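Local coordinates for uncharacterized protein (Anabaena variabilis, PDB 3OT2) that is of unknown function but is probably a nuclease, related in sequence to putative restriction endonucleases of the PD-(D/E)XK superfamily, at residues 55-58 with 62-65; 84-89 with 169-174. All blocks are in the same frame, centred on the assembly; numbering follows the deposited sequence.

Contact 1 of 2, residues 55-58 with 62-65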
loop_
_atom_site.group_PDB
_atom_site.type_symbol
_atom_site.label_atom_id
_atom_site.label_comp_id
_atom_site.label_asym_id
_atom_site.label_seq_id
_atom_site.Cartn_x
_atom_site.Cartn_y
_atom_site.Cartn_z
ATOM N N SER A 55 2.882 27.908 0.250
ATOM C CA SER A 55 2.967 29.033 -0.695
ATOM C C SER A 55 1.650 29.170 -1.486
ATOM O O SER A 55 1.261 30.276 -1.821
ATOM C CB SER A 55 4.154 28.864 -1.646
ATOM O OG SER A 55 3.878 27.861 -2.609
ATOM N N VAL A 56 0.949 28.046 -1.698
ATOM C CA VAL A 56 -0.326 27.958 -2.422
ATOM C C VAL A 56 -1.539 28.200 -1.492
ATOM O O VAL A 56 -2.445 28.944 -1.883
ATOM C CB VAL A 56 -0.437 26.588 -3.172
ATOM C CG1 VAL A 56 -1.833 26.387 -3.793
ATOM C CG2 VAL A 56 0.633 26.476 -4.254
ATOM N N VAL A 57 -1.575 27.612 -0.290
ATOM C CA VAL A 57 -2.786 27.721 0.547
ATOM C C VAL A 57 -2.745 28.743 1.705
ATOM O O VAL A 57 -3.816 29.145 2.158
ATOM C CB VAL A 57 -3.224 26.338 1.104
ATOM C CG1 VAL A 57 -3.647 25.406 -0.030
ATOM C CG2 VAL A 57 -2.146 25.701 1.999
ATOM N N LYS A 58 -1.565 29.118 2.223
ATOM C CA LYS A 58 -1.501 30.013 3.377
ATOM C C LYS A 58 -1.806 31.494 3.051
ATOM O O LYS A 58 -2.534 32.074 3.856
ATOM C CB LYS A 58 -0.146 29.908 4.098
ATOM C CG LYS A 58 -0.263 29.771 5.606
ATOM C CD LYS A 58 1.095 29.535 6.266
ATOM C CE LYS A 58 1.734 30.838 6.625
ATOM N NZ LYS A 58 2.976 30.630 7.392
ATOM N N ILE A 62 -6.557 29.712 3.055
ATOM C CA ILE A 62 -7.318 28.556 2.548
ATOM C C ILE A 62 -7.067 27.361 3.497
ATOM O O ILE A 62 -8.009 26.704 3.968
ATOM C CB ILE A 62 -6.926 28.218 1.076
ATOM C CG1 ILE A 62 -7.344 29.366 0.127
ATOM C CG2 ILE A 62 -7.553 26.869 0.629
ATOM C CD1 ILE A 62 -6.604 29.411 -1.201
ATOM N N ALA A 63 -5.786 27.084 3.756
ATOM C CA ALA A 63 -5.355 25.970 4.599
ATOM C C ALA A 63 -3.960 26.223 5.113
ATOM O O ALA A 63 -3.329 27.200 4.709
ATOM C CB ALA A 63 -5.377 24.660 3.796
ATOM N N ARG A 64 -3.462 25.323 5.963
ATOM C CA ARG A 64 -2.098 25.400 6.494
ATOM C C ARG A 64 -1.513 23.995 6.611
ATOM O O ARG A 64 -2.181 23.078 7.134
ATOM C CB ARG A 64 -2.056 26.128 7.847
ATOM C CG ARG A 64 -0.621 26.338 8.363
ATOM C CD ARG A 64 -0.518 27.407 9.409
ATOM N NE ARG A 64 0.850 27.428 9.944
ATOM C CZ ARG A 64 1.286 28.276 10.872
ATOM N NH1 ARG A 64 0.476 29.204 11.370
ATOM N NH2 ARG A 64 2.540 28.215 11.296
ATOM N N ALA A 65 -0.271 23.829 6.094
ATOM C CA ALA A 65 0.495 22.595 6.169
ATOM C C ALA A 65 1.438 22.682 7.371
ATOM O O ALA A 65 2.129 23.684 7.539
ATOM C CB ALA A 65 1.283 22.377 4.886
#

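Contact 2 of 2, residues 84-89 with 169-174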
loop_
_atom_site.group_PDB
_atom_site.type_symbol
_atom_site.label_atom_id
_atom_site.label_comp_id
_atom_site.label_asym_id
_atom_site.label_seq_id
_atom_site.Cartn_x
_atom_site.Cartn_y
_atom_site.Cartn_z
ATOM N N VAL A 84 -2.167 18.684 6.607
ATOM C CA VAL A 84 -2.728 19.898 6.010
ATOM C C VAL A 84 -4.182 20.028 6.477
ATOM O O VAL A 84 -4.973 19.087 6.353
ATOM C CB VAL A 84 -2.592 19.955 4.456
ATOM C CG1 VAL A 84 -2.909 21.353 3.936
ATOM C CG2 VAL A 84 -1.192 19.536 3.994
ATOM N N PHE A 85 -4.516 21.189 7.058
ATOM C CA PHE A 85 -5.880 21.458 7.552
ATOM C C PHE A 85 -6.446 22.675 6.886
ATOM O O PHE A 85 -5.758 23.691 6.835
ATOM C CB PHE A 85 -5.857 21.717 9.082
ATOM C CG PHE A 85 -5.594 20.504 9.938
ATOM C CD1 PHE A 85 -4.299 20.104 10.223
ATOM C CD2 PHE A 85 -6.646 19.779 10.485
ATOM C CE1 PHE A 85 -4.060 18.982 11.010
ATOM C CE2 PHE A 85 -6.403 18.669 11.296
ATOM C CZ PHE A 85 -5.113 18.278 11.551
ATOM N N ILE A 86 -7.717 22.609 6.432
ATOM C CA ILE A 86 -8.416 23.764 5.863
ATOM C C ILE A 86 -8.612 24.747 7.036
ATOM O O ILE A 86 -8.616 24.309 8.206
ATOM C CB ILE A 86 -9.726 23.403 5.102
ATOM C CG1 ILE A 86 -10.846 22.897 6.064
ATOM C CG2 ILE A 86 -9.414 22.407 3.955
ATOM C CD1 ILE A 86 -12.233 22.614 5.410
ATOM N N TRP A 87 -8.708 26.063 6.735
ATOM C CA TRP A 87 -8.728 27.095 7.760
ATOM C C TRP A 87 -9.803 26.891 8.808
ATOM O O TRP A 87 -9.482 26.995 9.987
ATOM C CB TRP A 87 -8.867 28.491 7.145
ATOM C CG TRP A 87 -8.013 29.511 7.844
ATOM C CD1 TRP A 87 -8.424 30.421 8.775
ATOM C CD2 TRP A 87 -6.589 29.679 7.713
ATOM N NE1 TRP A 87 -7.346 31.155 9.219
ATOM C CE2 TRP A 87 -6.210 30.724 8.577
ATOM C CE3 TRP A 87 -5.591 29.031 6.967
ATOM C CZ2 TRP A 87 -4.876 31.162 8.687
ATOM C CZ3 TRP A 87 -4.280 29.477 7.066
ATOM C CH2 TRP A 87 -3.938 30.545 7.902
ATOM N N SER A 88 -11.055 26.564 8.400
ATOM C CA SER A 88 -12.198 26.376 9.317
ATOM C C SER A 88 -11.999 25.211 10.306
ATOM O O SER A 88 -12.665 25.176 11.334
ATOM C CB SER A 88 -13.482 26.151 8.525
ATOM O OG SER A 88 -13.416 24.963 7.749
ATOM N N ARG A 89 -11.105 24.259 9.991
ATOM C CA ARG A 89 -10.858 23.080 10.831
ATOM C C ARG A 89 -9.620 23.226 11.732
ATOM O O ARG A 89 -9.400 22.352 12.561
ATOM C CB ARG A 89 -10.736 21.812 9.952
ATOM C CG ARG A 89 -12.090 21.388 9.387
ATOM C CD ARG A 89 -11.978 20.078 8.640
ATOM N NE ARG A 89 -11.983 18.925 9.546
ATOM C CZ ARG A 89 -10.949 18.125 9.748
ATOM N NH1 ARG A 89 -9.792 18.354 9.137
ATOM N NH2 ARG A 89 -11.052 17.096 10.575
ATOM N N PRO A 169 -6.034 17.835 -3.108
ATOM C CA PRO A 169 -7.442 18.121 -2.743
ATOM C C PRO A 169 -7.906 19.404 -3.426
ATOM O O PRO A 169 -7.069 20.237 -3.794
ATOM C CB PRO A 169 -7.400 18.274 -1.220
ATOM C CG PRO A 169 -6.077 17.764 -0.794
ATOM C CD PRO A 169 -5.141 17.937 -1.943
ATOM N N SER A 170 -9.218 19.551 -3.655
ATOM C CA SER A 170 -9.719 20.705 -4.405
ATOM C C SER A 170 -9.356 22.058 -3.728
ATOM O O SER A 170 -9.107 23.025 -4.458
ATOM C CB SER A 170 -11.218 20.592 -4.674
ATOM O OG SER A 170 -11.940 20.516 -3.457
ATOM N N PHE A 171 -9.222 22.119 -2.381
ATOM C CA PHE A 171 -8.829 23.398 -1.760
ATOM C C PHE A 171 -7.399 23.805 -2.199
ATOM O O PHE A 171 -7.080 24.990 -2.159
ATOM C CB PHE A 171 -8.914 23.349 -0.218
ATOM C CG PHE A 171 -7.918 22.421 0.464
ATOM C CD1 PHE A 171 -6.614 22.844 0.735
ATOM C CD2 PHE A 171 -8.305 21.147 0.892
ATOM C CE1 PHE A 171 -5.714 22.005 1.403
ATOM C CE2 PHE A 171 -7.410 20.325 1.609
ATOM C CZ PHE A 171 -6.121 20.752 1.839
ATOM N N ALA A 172 -6.548 22.826 -2.605
ATOM C CA ALA A 172 -5.184 23.099 -3.039
ATOM C C ALA A 172 -5.021 22.973 -4.576
ATOM O O ALA A 172 -3.892 22.869 -5.059
ATOM C CB ALA A 172 -4.227 22.129 -2.326
ATOM N N SER A 173 -6.131 23.029 -5.341
ATOM C CA SER A 173 -6.147 22.824 -6.804
ATOM C C SER A 173 -5.195 23.746 -7.594
ATOM O O SER A 173 -4.853 23.393 -8.721
ATOM C CB SER A 173 -7.560 22.959 -7.361
ATOM O OG SER A 173 -7.998 24.301 -7.282
ATOM N N GLU A 174 -4.756 24.890 -7.026
ATOM C CA GLU A 174 -3.791 25.770 -7.717
ATOM C C GLU A 174 -2.376 25.157 -7.728
ATOM O O GLU A 174 -1.524 25.606 -8.492
ATOM C CB GLU A 174 -3.753 27.157 -7.078
ATOM C CG GLU A 174 -5.011 27.954 -7.368
ATOM C CD GLU A 174 -5.288 28.148 -8.850
ATOM O OE1 GLU A 174 -4.414 28.699 -9.554
ATOM O OE2 GLU A 174 -6.332 27.651 -9.325
#

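Contact 1 of 2, residues 55-58 with 62-65
Val-57, in the final part of helix 40-57, lays its CG2 methyl over the backbone of Ala-63, 3.3 Å from the Ala-63 carbonyl O, while its CB sits 3.8 Å from Ala-63 CB. The contact is a tight helix-to-strand connection: after a short turn the chain enters strand 63-67, an outermost strand, within this chain, of the mixed sheet in this putative PD-(D/E)XK nuclease. One polar atom draws the turn together. Val-57 O accepts two backbone N-H groups at once, from consecutive residues: Ile-62 N at 2.9 Å and Ala-63 N at 3.3 Å. The first donor lies nearly in line with the carbonyl bond, with a C=O...N angle of 171°, although its own N-H is bent to 144° at the hydrogen. The second comes from above the carbonyl plane with an almost straight N-H. Both bonds hold this part of the helix against the start of the strand, and Ile-62 CB packs against the same carbonyl O. On the side facing Val-57, Ala-63 also meets Phe-171 and, from the neighbouring strand, Val-84, so Val-57 belongs to an apolar cluster. Farther out, Lys-58 and Arg-64 run side by side in the same direction. The arginine chain is extended, with CG anti to its N (chi1 -175°), and the lysine bends midway along its chain. Their methylenes do the touching, Lys-58 CD lying 4.1 Å from Arg-64 CD and oblique to the guanidinium. The like charges of Lys-58 NZ and Arg-64 NH2, not in contact, are probably tolerable on this solvent-facing side, 4.6 Å apart.

Contact 2 of 2, residues 84-89 with 169-174
The backbones of 84-89 and 169-174 do not pair; they come closest at Ile-86 and Phe-171, whose CA atoms are 7.6 Å apart, and no hydrogen bond crosses between them. The first segment is the end of strand 82-86, an inner strand of the mixed sheet in this putative PD-(D/E)XK-type nuclease, followed by a 3-10 turn in which Arg-89 N bonds to Ile-86 O. The second belongs to the loop between strand 157-159 and helix 179-183, and it makes its own short 3-10 turn, with Ala-172 N bonded to Pro-169 O. This turn presents the Phe-171 side chain to the sheet. A chi1 of 67° sets CG between the backbone N and the carbonyl carbon, and the CB already points to the strand, so the ring reaches it. Two aliphatic side chains of the strand receive the ring in different ways. Ile-86 covers one face through its CG2 methyl, which stands 3.8 Å from the ring centroid, 23° off the normal, in a CH-pi contact displaced toward the rim near CD2 and CE2. Val-84 approaches at the ring's edge, near its plane: CG1, turned anti to the valine N (chi1 -168°), is the branch that reaches CE1 and CZ. The phenylalanine is therefore gripped over a face and along an edge by residues two apart on one strand. Trp-108 of the next strand, Ala-63 of strand 63-67 and Val-57 of helix 40-57 also touch it, so the loop packs on the same face of the sheet as the helix. The shortest approach between the segments is the 3.5 Å from Ile-86 CG2 to Phe-171 CD2.

Overall arrangement
Contacts 1 and 2 have centres about 7 Å apart and meet on neighbouring strands of one sheet, 63-67 and 82-86. Contact 1 is local in sequence and joins helix 40-57 to the edge strand; its inner side is buried, but its lysine and arginine lie toward the surface. Contact 2 joins parts of the chain some 80 residues apart and is also only partly buried, with Val-84 buried and Ile-86 and Phe-171 partly exposed. It is wholly apolar, whereas contact 1 combines backbone hydrogen bonding with aliphatic packing. Probable hydrogen bonds from Trp-87 N to Ile-62 O and from Arg-64 N to Phe-85 O connect the two, and Ile-62 CG2 packs against Phe-171 O.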